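Local coordinates for protein xylulose kinase (Bifidobacterium adolescentis ATCC 15703, PDB 3I8B) that probably phosphorylates D-xylulose to D-xylulose 5-phosphate with ATP, as a magnesium-binding kinase of the FGGY family, at residues N39-D44 with L92-S97; T143-A148 with G201-D206; A313-A318 with G373-N378. One frame throughout, in Å; residues are numbered along the deposited sequence.

Overall arrangement
The three contacts follow one another along the chain, each closing before the next opens. Contacts 1 and 2 both lie in the N-terminal FGGY domain, their centres about 15 Å apart, and they meet where K146 of helix 143-153 forms a salt bridge with D95 of the 92-97 loop. Contact 3 belongs to the C-terminal domain, on the edge strand 315-318 of its seven-stranded sheet; its centre is about 16 Å from that of contact 2 and about 20 Å from that of contact 1. F317 packs against G201, so contacts 2 and 3 touch across the two domains. All three lie near H75, a predicted substrate residue, close to the interdomain cleft.

Contact 1: N39-D44 with L92-S97; sequences NGTSVD and LWNDTS
T41 and L92 join across the end of a small antiparallel pairing, in which strand 42-43 runs beside strand 90-91 and L92 starts a type I beta turn closed by D95 N on L92 O. L92 N donates to T41 O over 3.0 Å, at an N-H...O angle of 153° and with the donor tilted 21° from the carbonyl plane. The same oxygen is hemmed in by carbon: L92 CB lies 3.2 Å from T41 O, and D95 CB approaches it too. V43 CG1 and L92 CD1 meet at 3.9 Å, the two side chains crossing obliquely, and both residues pack on W48 of helix 46-58. The T41 carbonyl thus belongs to the tight part, whereas the T41 side chain and the N94 amide lie on the partly exposed, water-bridged side. T41 CG2, anti to its own carbonyl carbon, touches N94 O at 3.5 Å, while the N94 amide lies against T41, its OD1 3.6 Å from T41 CB and without a polar partner. N94 ND2 instead reaches a water that donates to G40 O. An alanine in place of N94 would probably leave this water without its amide mate and open a gap beside the T41 methyl. Both carboxylate oxygens of D95 have partners: OD2 forms a salt bridge with K146, and OD1 receives S97 OG on its syn lone pair. A second water, hydrogen-bonded to T41 OG1 and S42 OG, donates to D95 OD1 over 2.6 Å.

Contact 2: T143-A148 with G201-D206; sequences TLTKVA and GTIYYD
L144 N, in the first turn of helix 143-153, donates to T202 O at 3.0 Å, the one hydrogen bond between 143-148 and 201-206; it lies in the carbonyl plane with an N-H...O angle of 156°. The T143 and T202 hydroxyls have hydrogen-bond partners outside the segments: T143 OG1 the backbone O of H75, a residue predicted to bind substrate, and T202 OG1 that of A199. T202 OG1 also accepts from Y204 N, making an ST turn just ahead of strand 205-206. Within the turn T202 CB lies over the centre of the Y204 ring, 3.4 Å above its plane. Most remaining contacts are van der Waals. L144 CB meets I203 CG1 at 3.6 Å, their side chains crossing at about a right angle, and W130 of helix 122-134 touches both residues. L144 CG is anti to the backbone N, and chi2 of 60° then sets CD1 at the edge of the Y204 ring, 3.8 Å from Y204 CD2. L144 CD2 is 3.7 Å from I203 O, which is buried without a polar partner in the model. T143 CG2 approaches the phenol end of the ring obliquely, 3.5 Å from Y204 OH. I217 of helix 214-225 also packs on Y204.

Contact 3: A313-A318 with G373-N378; sequences AVSGFA and GERTPN
The edge strand 315-318 of the C-terminal domain's seven-stranded sheet meets the 373-378 loop through A313, just ahead of the strand, and S315 within it. A313 CB points toward the loop and lies 3.5 Å from R375 O, with the backbone N and CB of N378 also close. T376 adds its CG2 and OG1 to this nest around the methyl; the hydroxyl is hydrogen-bonded to C329 O of strand 324-330, the neighbour of strand 315-318 in the sheet. A cis peptide bond precedes P377, between T376 and N378. No direct hydrogen bond joins the two segments, and water does the bridging. The R375 chain is bent at chi2 and chi3 (-83° and -57°), which set CD and NE; R375 NH2 ends 4.2 Å from S315 OG, which lies at the guanidinium edge. One water accepts from R375 NH2 and donates to A313 O over 2.9 Å. A second sits in the guanidinium plane, hydrogen-bonded to S315 OG at 2.6 Å and weakly to R375 NH2. The fold here is the actin-like C-terminal domain of FGGY kinases, and a hydrogen bond from S315 OG to Y142 OH links its edge strand to the N-terminal domain. Within the loop, E374 OE1 accepts from R375 N at 2.8 Å, on its anti side and 27° out of the carboxylate plane, and also from I331 N.

Contact 1: N39-D44 with L92-S97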
ATOM      1  N   ASN A  39       1.997  14.319  13.653  1.00 21.80           N
ATOM      2  CA  ASN A  39       2.334  12.928  13.922  1.00 21.38           C
ATOM      3  C   ASN A  39       1.141  12.210  14.552  1.00 20.78           C
ATOM      4  O   ASN A  39       0.218  12.848  15.072  1.00 20.34           O
ATOM      5  CB  ASN A  39       3.547  12.841  14.852  1.00 23.54           C
ATOM      6  CG  ASN A  39       4.717  13.666  14.356  1.00 33.65           C
ATOM      7  OD1 ASN A  39       5.252  14.504  15.087  1.00 43.53           O
ATOM      8  ND2 ASN A  39       5.115  13.442  13.103  1.00 27.40           N
ATOM      9  N   GLY A  40       1.160  10.885  14.519  1.00 22.72           N
ATOM     10  CA  GLY A  40       0.063  10.124  15.085  1.00 14.70           C
ATOM     11  C   GLY A  40      -0.486   9.082  14.133  1.00 19.20           C
ATOM     12  O   GLY A  40      -0.412   9.229  12.902  1.00 16.59           O
ATOM     13  N   THR A  41      -1.051   8.025  14.714  1.00 14.54           N
ATOM     14  CA  THR A  41      -1.613   6.914  13.955  1.00 14.00           C
ATOM     15  C   THR A  41      -3.119   7.111  13.791  1.00 12.89           C
ATOM     16  O   THR A  41      -3.813   6.288  13.186  1.00 12.94           O
ATOM     17  CB  THR A  41      -1.346   5.581  14.669  1.00 14.49           C
ATOM     18  OG1 THR A  41      -1.937   5.616  15.978  1.00 13.17           O
ATOM     19  CG2 THR A  41       0.149   5.359  14.798  1.00 15.98           C
ATOM     20  N   SER A  42      -3.608   8.201  14.368  1.00 14.17           N
ATOM     21  CA  SER A  42      -4.966   8.683  14.162  1.00 14.87           C
ATOM     22  C   SER A  42      -4.884  10.211  14.013  1.00 15.21           C
ATOM     23  O   SER A  42      -3.984  10.837  14.574  1.00 11.74           O
ATOM     24  CB  SER A  42      -5.863   8.294  15.342  1.00 12.84           C
ATOM     25  OG  SER A  42      -6.173   6.901  15.322  1.00 16.17           O
ATOM     26  N   VAL A  43      -5.803  10.816  13.264  1.00 14.53           N
ATOM     27  CA  VAL A  43      -5.674  12.245  12.972  1.00 12.81           C
ATOM     28  C   VAL A  43      -6.968  12.879  12.459  1.00 11.79           C
ATOM     29  O   VAL A  43      -7.809  12.214  11.873  1.00 12.31           O
ATOM     30  CB  VAL A  43      -4.512  12.496  11.968  1.00 16.02           C
ATOM     31  CG1 VAL A  43      -4.867  11.955  10.593  1.00 10.58           C
ATOM     32  CG2 VAL A  43      -4.156  13.987  11.897  1.00 15.18           C
ATOM     33  N   ASP A  44      -7.131  14.166  12.721  1.00 11.86           N
ATOM     34  CA  ASP A  44      -8.258  14.934  12.203  1.00 14.15           C
ATOM     35  C   ASP A  44      -7.977  15.319  10.745  1.00 10.53           C
ATOM     36  O   ASP A  44      -7.012  16.043  10.468  1.00 12.32           O
ATOM     37  CB  ASP A  44      -8.427  16.194  13.057  1.00 14.35           C
ATOM     38  CG  ASP A  44      -9.634  17.026  12.662  1.00 16.84           C
ATOM     39  OD1 ASP A  44     -10.229  16.794  11.587  1.00 15.33           O
ATOM     40  OD2 ASP A  44      -9.989  17.938  13.436  1.00 20.03           O
ATOM     41  N   LEU A  92      -5.636   5.289  11.042  1.00 11.93           N
ATOM     42  CA  LEU A  92      -4.755   5.111   9.903  1.00  9.16           C
ATOM     43  C   LEU A  92      -4.189   3.702   9.778  1.00 12.34           C
ATOM     44  O   LEU A  92      -4.373   2.855  10.675  1.00 11.16           O
ATOM     45  CB  LEU A  92      -3.624   6.148   9.976  1.00 10.32           C
ATOM     46  CG  LEU A  92      -4.093   7.602  10.112  1.00 10.56           C
ATOM     47  CD1 LEU A  92      -2.906   8.592   9.986  1.00  9.80           C
ATOM     48  CD2 LEU A  92      -5.185   7.913   9.078  1.00  8.62           C
ATOM     49  N   TRP A  93      -3.498   3.455   8.665  1.00 10.46           N
ATOM     50  CA  TRP A  93      -2.936   2.135   8.377  1.00 13.85           C
ATOM     51  C   TRP A  93      -2.068   1.609   9.529  1.00 15.26           C
ATOM     52  O   TRP A  93      -1.972   0.394   9.738  1.00 15.61           O
ATOM     53  CB  TRP A  93      -2.097   2.168   7.097  1.00 11.15           C
ATOM     54  CG  TRP A  93      -0.849   3.000   7.258  1.00 12.93           C
ATOM     55  CD1 TRP A  93      -0.757   4.355   7.168  1.00 11.57           C
ATOM     56  CD2 TRP A  93       0.473   2.527   7.571  1.00 14.96           C
ATOM     57  NE1 TRP A  93       0.539   4.758   7.393  1.00 15.73           N
ATOM     58  CE2 TRP A  93       1.315   3.659   7.640  1.00 14.76           C
ATOM     59  CE3 TRP A  93       1.026   1.259   7.785  1.00 15.52           C
ATOM     60  CZ2 TRP A  93       2.689   3.564   7.917  1.00 16.73           C
ATOM     61  CZ3 TRP A  93       2.397   1.165   8.069  1.00 18.04           C
ATOM     62  CH2 TRP A  93       3.208   2.313   8.131  1.00 14.63           C
ATOM     63  N   ASN A  94      -1.436   2.522  10.260  1.00 13.20           N
ATOM     64  CA  ASN A  94      -0.511   2.144  11.333  1.00 16.24           C
ATOM     65  C   ASN A  94      -1.096   2.238  12.737  1.00 15.08           C
ATOM     66  O   ASN A  94      -0.387   2.032  13.722  1.00 15.13           O
ATOM     67  CB  ASN A  94       0.800   2.940  11.256  1.00 14.92           C
ATOM     68  CG  ASN A  94       0.579   4.451  11.240  1.00 13.00           C
ATOM     69  OD1 ASN A  94      -0.550   4.924  11.204  1.00 14.77           O
ATOM     70  ND2 ASN A  94       1.668   5.210  11.285  1.00 17.41           N
ATOM     71  N   ASP A  95      -2.375   2.574  12.832  1.00 13.38           N
ATOM     72  CA  ASP A  95      -3.096   2.414  14.089  1.00 13.71           C
ATOM     73  C   ASP A  95      -3.212   0.922  14.389  1.00 13.49           C
ATOM     74  O   ASP A  95      -3.557   0.129  13.510  1.00 12.96           O
ATOM     75  CB  ASP A  95      -4.496   3.018  14.001  1.00 12.50           C
ATOM     76  CG  ASP A  95      -5.399   2.572  15.151  1.00 16.57           C
ATOM     77  OD1 ASP A  95      -5.199   3.064  16.275  1.00 10.59           O
ATOM     78  OD2 ASP A  95      -6.320   1.741  14.922  1.00 16.69           O
ATOM     79  N   THR A  96      -2.916   0.533  15.622  1.00 14.36           N
ATOM     80  CA  THR A  96      -3.049  -0.866  16.034  1.00 14.06           C
ATOM     81  C   THR A  96      -4.222  -1.084  16.998  1.00 14.46           C
ATOM     82  O   THR A  96      -4.397  -2.183  17.521  1.00 13.08           O
ATOM     83  CB  THR A  96      -1.791  -1.354  16.756  1.00 18.32           C
ATOM     84  OG1 THR A  96      -1.536  -0.496  17.876  1.00 16.07           O
ATOM     85  CG2 THR A  96      -0.607  -1.339  15.819  1.00 15.29           C
ATOM     86  N   SER A  97      -4.989  -0.030  17.252  1.00 12.17           N
ATOM     87  CA  SER A  97      -6.198  -0.115  18.073  1.00 16.71           C
ATOM     88  C   SER A  97      -7.133  -1.247  17.639  1.00 16.14           C
ATOM     89  O   SER A  97      -7.742  -1.907  18.476  1.00 14.21           O
ATOM     90  CB  SER A  97      -6.989   1.198  18.006  1.00 13.61           C
ATOM     91  OG  SER A  97      -6.296   2.264  18.627  1.00 19.44           O
TER
HETATM   92  O   HOH W   1       2.018   8.072  12.052  1.00 22.37           O
HETATM   93  O   HOH W   2      -4.398   5.480  16.620  1.00 15.13           O
HETATM   94  O   HOH W   3      -1.575   2.726  17.058  1.00 23.07           O

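Contact 2: T143-A148 with G201-D206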
ATOM      1  N   THR A 143      -9.585  -1.015   6.636  1.00 11.86           N
ATOM      2  CA  THR A 143     -10.650  -0.083   6.954  1.00  8.93           C
ATOM      3  C   THR A 143     -11.783  -0.735   7.752  1.00  9.89           C
ATOM      4  O   THR A 143     -12.259  -0.169   8.731  1.00  8.92           O
ATOM      5  CB  THR A 143     -11.247   0.553   5.664  1.00  8.67           C
ATOM      6  OG1 THR A 143     -10.187   0.871   4.746  1.00 10.92           O
ATOM      7  CG2 THR A 143     -12.038   1.817   6.007  1.00  6.84           C
ATOM      8  N   LEU A 144     -12.238  -1.899   7.304  1.00  7.24           N
ATOM      9  CA  LEU A 144     -13.330  -2.586   7.994  1.00 10.45           C
ATOM     10  C   LEU A 144     -13.017  -2.775   9.481  1.00 10.60           C
ATOM     11  O   LEU A 144     -13.908  -2.682  10.320  1.00 11.19           O
ATOM     12  CB  LEU A 144     -13.626  -3.945   7.355  1.00  7.95           C
ATOM     13  CG  LEU A 144     -14.847  -4.685   7.919  1.00 11.31           C
ATOM     14  CD1 LEU A 144     -16.130  -3.856   7.728  1.00  9.69           C
ATOM     15  CD2 LEU A 144     -14.996  -6.051   7.257  1.00 11.45           C
ATOM     16  N   THR A 145     -11.754  -3.035   9.809  1.00 11.44           N
ATOM     17  CA  THR A 145     -11.395  -3.281  11.210  1.00 12.40           C
ATOM     18  C   THR A 145     -11.565  -2.015  12.041  1.00 14.47           C
ATOM     19  O   THR A 145     -11.944  -2.087  13.210  1.00 11.48           O
ATOM     20  CB  THR A 145      -9.978  -3.861  11.383  1.00 11.99           C
ATOM     21  OG1 THR A 145      -9.005  -2.812  11.274  1.00 13.55           O
ATOM     22  CG2 THR A 145      -9.713  -4.932  10.326  1.00 11.82           C
ATOM     23  N   LYS A 146     -11.324  -0.861  11.416  1.00 11.63           N
ATOM     24  CA  LYS A 146     -11.493   0.432  12.082  1.00 13.33           C
ATOM     25  C   LYS A 146     -12.968   0.691  12.378  1.00 12.09           C
ATOM     26  O   LYS A 146     -13.331   1.133  13.477  1.00 11.90           O
ATOM     27  CB  LYS A 146     -10.951   1.576  11.215  1.00 11.51           C
ATOM     28  CG  LYS A 146      -9.526   1.403  10.716  1.00 13.29           C
ATOM     29  CD  LYS A 146      -8.547   1.053  11.853  1.00  9.85           C
ATOM     30  CE  LYS A 146      -7.109   1.237  11.372  1.00  8.83           C
ATOM     31  NZ  LYS A 146      -6.125   0.735  12.370  1.00 11.42           N
ATOM     32  N   VAL A 147     -13.809   0.408  11.391  1.00  9.35           N
ATOM     33  CA  VAL A 147     -15.245   0.588  11.549  1.00  9.93           C
ATOM     34  C   VAL A 147     -15.751  -0.329  12.652  1.00  9.45           C
ATOM     35  O   VAL A 147     -16.522   0.092  13.499  1.00 10.83           O
ATOM     36  CB  VAL A 147     -16.009   0.311  10.246  1.00  9.85           C
ATOM     37  CG1 VAL A 147     -17.528   0.463  10.474  1.00  6.42           C
ATOM     38  CG2 VAL A 147     -15.514   1.248   9.133  1.00 10.28           C
ATOM     39  N   ALA A 148     -15.294  -1.578  12.631  1.00 10.58           N
ATOM     40  CA  ALA A 148     -15.548  -2.527  13.717  1.00 11.91           C
ATOM     41  C   ALA A 148     -15.177  -1.969  15.091  1.00 11.06           C
ATOM     42  O   ALA A 148     -15.941  -2.086  16.048  1.00 13.11           O
ATOM     43  CB  ALA A 148     -14.794  -3.814  13.470  1.00 10.01           C
ATOM     44  N   GLY A 201      -8.388  -2.059  -0.523  1.00 11.99           N
ATOM     45  CA  GLY A 201      -7.746  -2.066   0.776  1.00 10.66           C
ATOM     46  C   GLY A 201      -8.697  -1.927   1.951  1.00 11.47           C
ATOM     47  O   GLY A 201      -8.245  -1.805   3.080  1.00  9.73           O
ATOM     48  N   THR A 202     -10.008  -1.959   1.692  1.00 10.93           N
ATOM     49  CA  THR A 202     -11.013  -1.818   2.751  1.00 10.35           C
ATOM     50  C   THR A 202     -11.392  -3.144   3.439  1.00 10.40           C
ATOM     51  O   THR A 202     -11.833  -3.147   4.595  1.00 10.32           O
ATOM     52  CB  THR A 202     -12.311  -1.189   2.203  1.00  9.38           C
ATOM     53  OG1 THR A 202     -12.860  -2.032   1.180  1.00  9.06           O
ATOM     54  CG2 THR A 202     -12.032   0.198   1.624  1.00 12.02           C
ATOM     55  N   ILE A 203     -11.183  -4.247   2.717  1.00 10.93           N
ATOM     56  CA  ILE A 203     -11.794  -5.570   2.969  1.00  9.60           C
ATOM     57  C   ILE A 203     -13.329  -5.588   3.114  1.00 10.49           C
ATOM     58  O   ILE A 203     -13.897  -6.483   3.758  1.00 11.94           O
ATOM     59  CB  ILE A 203     -11.065  -6.425   4.060  1.00  9.57           C
ATOM     60  CG1 ILE A 203     -11.331  -5.903   5.473  1.00 10.07           C
ATOM     61  CG2 ILE A 203      -9.584  -6.542   3.734  1.00  9.98           C
ATOM     62  CD1 ILE A 203     -10.907  -6.898   6.576  1.00  8.94           C
ATOM     63  N   TYR A 204     -13.984  -4.593   2.506  1.00  9.60           N
ATOM     64  CA  TYR A 204     -15.415  -4.665   2.191  1.00  9.35           C
ATOM     65  C   TYR A 204     -15.687  -4.373   0.719  1.00  8.37           C
ATOM     66  O   TYR A 204     -16.802  -3.996   0.333  1.00  7.28           O
ATOM     67  CB  TYR A 204     -16.290  -3.785   3.093  1.00  7.59           C
ATOM     68  CG  TYR A 204     -15.857  -2.348   3.286  1.00 11.57           C
ATOM     69  CD1 TYR A 204     -16.018  -1.410   2.271  1.00 11.37           C
ATOM     70  CD2 TYR A 204     -15.349  -1.912   4.513  1.00  9.11           C
ATOM     71  CE1 TYR A 204     -15.650  -0.085   2.444  1.00  8.37           C
ATOM     72  CE2 TYR A 204     -14.981  -0.573   4.703  1.00 11.88           C
ATOM     73  CZ  TYR A 204     -15.139   0.335   3.651  1.00 11.13           C
ATOM     74  OH  TYR A 204     -14.777   1.662   3.807  1.00 10.30           O
ATOM     75  N   TYR A 205     -14.660  -4.570  -0.098  1.00 10.18           N
ATOM     76  CA  TYR A 205     -14.799  -4.437  -1.553  1.00 10.62           C
ATOM     77  C   TYR A 205     -14.093  -5.579  -2.269  1.00 10.71           C
ATOM     78  O   TYR A 205     -12.981  -5.961  -1.905  1.00 12.93           O
ATOM     79  CB  TYR A 205     -14.240  -3.095  -2.028  1.00  8.50           C
ATOM     80  CG  TYR A 205     -14.195  -2.933  -3.534  1.00 10.08           C
ATOM     81  CD1 TYR A 205     -15.335  -2.593  -4.253  1.00 11.22           C
ATOM     82  CD2 TYR A 205     -13.013  -3.128  -4.237  1.00 11.48           C
ATOM     83  CE1 TYR A 205     -15.295  -2.448  -5.653  1.00 11.44           C
ATOM     84  CE2 TYR A 205     -12.961  -2.985  -5.617  1.00 10.39           C
ATOM     85  CZ  TYR A 205     -14.097  -2.645  -6.323  1.00 13.28           C
ATOM     86  OH  TYR A 205     -14.026  -2.499  -7.705  1.00 12.35           O
ATOM     87  N   ASP A 206     -14.743  -6.130  -3.282  1.00 12.19           N
ATOM     88  CA  ASP A 206     -14.121  -7.176  -4.083  1.00 13.79           C
ATOM     89  C   ASP A 206     -13.860  -6.725  -5.521  1.00 10.80           C
ATOM     90  O   ASP A 206     -14.793  -6.578  -6.318  1.00 14.03           O
ATOM     91  CB  ASP A 206     -14.964  -8.450  -4.081  1.00 11.77           C
ATOM     92  CG  ASP A 206     -14.308  -9.574  -4.872  1.00 15.66           C
ATOM     93  OD1 ASP A 206     -13.176  -9.983  -4.517  1.00 18.18           O
ATOM     94  OD2 ASP A 206     -14.914 -10.034  -5.853  1.00 18.53           O
TER

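Contact 3: A313-A318 with G373-N378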
ATOM      1  N   ALA A 313      -0.928 -14.026   4.031  1.00 17.44           N
ATOM      2  CA  ALA A 313       0.292 -13.233   4.120  1.00 20.47           C
ATOM      3  C   ALA A 313       0.272 -12.133   3.052  1.00 17.81           C
ATOM      4  O   ALA A 313       0.375 -10.940   3.348  1.00 14.23           O
ATOM      5  CB  ALA A 313       1.523 -14.114   3.940  1.00 17.21           C
ATOM      6  N   VAL A 314       0.157 -12.554   1.804  1.00 16.33           N
ATOM      7  CA  VAL A 314       0.140 -11.610   0.704  1.00 18.00           C
ATOM      8  C   VAL A 314      -1.252 -11.013   0.552  1.00 15.77           C
ATOM      9  O   VAL A 314      -2.235 -11.735   0.403  1.00 16.47           O
ATOM     10  CB  VAL A 314       0.596 -12.264  -0.620  1.00 15.39           C
ATOM     11  CG1 VAL A 314       0.887 -11.195  -1.660  1.00 20.28           C
ATOM     12  CG2 VAL A 314       1.832 -13.117  -0.390  1.00 19.01           C
ATOM     13  N   SER A 315      -1.316  -9.685   0.595  1.00 18.89           N
ATOM     14  CA  SER A 315      -2.540  -8.941   0.316  1.00 15.81           C
ATOM     15  C   SER A 315      -2.941  -9.038  -1.163  1.00 17.38           C
ATOM     16  O   SER A 315      -2.095  -9.011  -2.058  1.00 17.62           O
ATOM     17  CB  SER A 315      -2.351  -7.465   0.681  1.00 16.53           C
ATOM     18  OG  SER A 315      -2.170  -7.281   2.073  1.00 17.49           O
ATOM     19  N   GLY A 316      -4.239  -9.120  -1.416  1.00 13.77           N
ATOM     20  CA  GLY A 316      -4.746  -9.154  -2.770  1.00 16.48           C
ATOM     21  C   GLY A 316      -5.375  -7.832  -3.170  1.00 17.74           C
ATOM     22  O   GLY A 316      -6.600  -7.725  -3.280  1.00 14.88           O
ATOM     23  N   PHE A 317      -4.535  -6.825  -3.388  1.00 15.04           N
ATOM     24  CA  PHE A 317      -5.009  -5.502  -3.778  1.00 14.10           C
ATOM     25  C   PHE A 317      -5.100  -5.391  -5.293  1.00 13.89           C
ATOM     26  O   PHE A 317      -4.629  -6.269  -6.020  1.00 14.34           O
ATOM     27  CB  PHE A 317      -4.076  -4.403  -3.253  1.00 14.09           C
ATOM     28  CG  PHE A 317      -3.968  -4.351  -1.755  1.00 16.02           C
ATOM     29  CD1 PHE A 317      -4.953  -4.905  -0.945  1.00 18.05           C
ATOM     30  CD2 PHE A 317      -2.879  -3.732  -1.151  1.00 16.51           C
ATOM     31  CE1 PHE A 317      -4.843  -4.854   0.438  1.00 15.70           C
ATOM     32  CE2 PHE A 317      -2.773  -3.664   0.237  1.00 16.69           C
ATOM     33  CZ  PHE A 317      -3.753  -4.227   1.029  1.00 15.61           C
ATOM     34  N   ALA A 318      -5.713  -4.304  -5.761  1.00 15.24           N
ATOM     35  CA  ALA A 318      -5.734  -3.983  -7.180  1.00 14.71           C
ATOM     36  C   ALA A 318      -4.720  -2.882  -7.466  1.00 13.77           C
ATOM     37  O   ALA A 318      -4.382  -2.097  -6.584  1.00 12.00           O
ATOM     38  CB  ALA A 318      -7.129  -3.537  -7.603  1.00 13.28           C
ATOM     39  N   GLY A 373       8.683 -11.832  14.785  1.00 26.02           N
ATOM     40  CA  GLY A 373       7.697 -12.442  13.908  1.00 26.82           C
ATOM     41  C   GLY A 373       7.800 -11.966  12.466  1.00 25.62           C
ATOM     42  O   GLY A 373       8.759 -11.283  12.103  1.00 26.14           O
ATOM     43  N   GLU A 374       6.828 -12.347  11.641  1.00 22.71           N
ATOM     44  CA  GLU A 374       6.750 -11.847  10.264  1.00 21.49           C
ATOM     45  C   GLU A 374       5.318 -11.741   9.762  1.00 25.73           C
ATOM     46  O   GLU A 374       4.432 -12.492  10.210  1.00 23.59           O
ATOM     47  CB  GLU A 374       7.560 -12.713   9.286  1.00 22.36           C
ATOM     48  CG  GLU A 374       8.926 -12.138   8.890  1.00 19.45           C
ATOM     49  CD  GLU A 374       8.840 -10.747   8.294  1.00 22.26           C
ATOM     50  OE1 GLU A 374       7.731 -10.343   7.866  1.00 22.98           O
ATOM     51  OE2 GLU A 374       9.883 -10.059   8.251  1.00 19.92           O
ATOM     52  N   ARG A 375       5.108 -10.791   8.846  1.00 21.53           N
ATOM     53  CA  ARG A 375       3.871 -10.671   8.092  1.00 20.81           C
ATOM     54  C   ARG A 375       3.892 -11.683   6.941  1.00 22.74           C
ATOM     55  O   ARG A 375       2.903 -12.363   6.680  1.00 20.16           O
ATOM     56  CB  ARG A 375       3.733  -9.258   7.510  1.00 24.42           C
ATOM     57  CG  ARG A 375       3.229  -8.184   8.465  1.00 26.14           C
ATOM     58  CD  ARG A 375       1.696  -8.182   8.583  1.00 25.89           C
ATOM     59  NE  ARG A 375       1.018  -8.001   7.293  1.00 32.47           N
ATOM     60  CZ  ARG A 375       0.638  -6.827   6.788  1.00 28.32           C
ATOM     61  NH1 ARG A 375       0.863  -5.700   7.454  1.00 27.28           N
ATOM     62  NH2 ARG A 375       0.019  -6.776   5.612  1.00 23.56           N
ATOM     63  N   THR A 376       5.028 -11.771   6.251  1.00 18.74           N
ATOM     64  CA  THR A 376       5.179 -12.701   5.138  1.00 19.04           C
ATOM     65  C   THR A 376       6.473 -13.494   5.321  1.00 19.00           C
ATOM     66  O   THR A 376       7.561 -12.912   5.300  1.00 16.22           O
ATOM     67  CB  THR A 376       5.216 -11.950   3.782  1.00 21.33           C
ATOM     68  OG1 THR A 376       4.055 -11.115   3.654  1.00 18.44           O
ATOM     69  CG2 THR A 376       5.253 -12.931   2.617  1.00 25.34           C
ATOM     70  N   PRO A 377       6.368 -14.819   5.546  1.00 23.22           N
ATOM     71  CA  PRO A 377       5.131 -15.612   5.638  1.00 22.30           C
ATOM     72  C   PRO A 377       4.348 -15.242   6.905  1.00 19.39           C
ATOM     73  O   PRO A 377       4.868 -14.514   7.735  1.00 17.12           O
ATOM     74  CB  PRO A 377       5.630 -17.063   5.733  1.00 25.48           C
ATOM     75  CG  PRO A 377       7.157 -16.999   5.772  1.00 25.83           C
ATOM     76  CD  PRO A 377       7.543 -15.574   6.011  1.00 22.14           C
ATOM     77  N   ASN A 378       3.121 -15.736   7.042  1.00 22.36           N
ATOM     78  CA  ASN A 378       2.224 -15.273   8.103  1.00 22.50           C
ATOM     79  C   ASN A 378       2.516 -15.927   9.447  1.00 26.51           C
ATOM     80  O   ASN A 378       1.853 -16.890   9.816  1.00 30.12           O
ATOM     81  CB  ASN A 378       0.769 -15.538   7.711  1.00 23.30           C
ATOM     82  CG  ASN A 378      -0.240 -14.842   8.638  1.00 29.39           C
ATOM     83  OD1 ASN A 378       0.112 -14.339   9.714  1.00 28.87           O
ATOM     84  ND2 ASN A 378      -1.508 -14.817   8.214  1.00 25.40           N
TER
HETATM   85  O   HOH W   4      -1.067  -9.644   5.514  1.00 17.61           O
HETATM   86  O   HOH W   5      -1.067  -5.264   3.245  1.00 26.48           O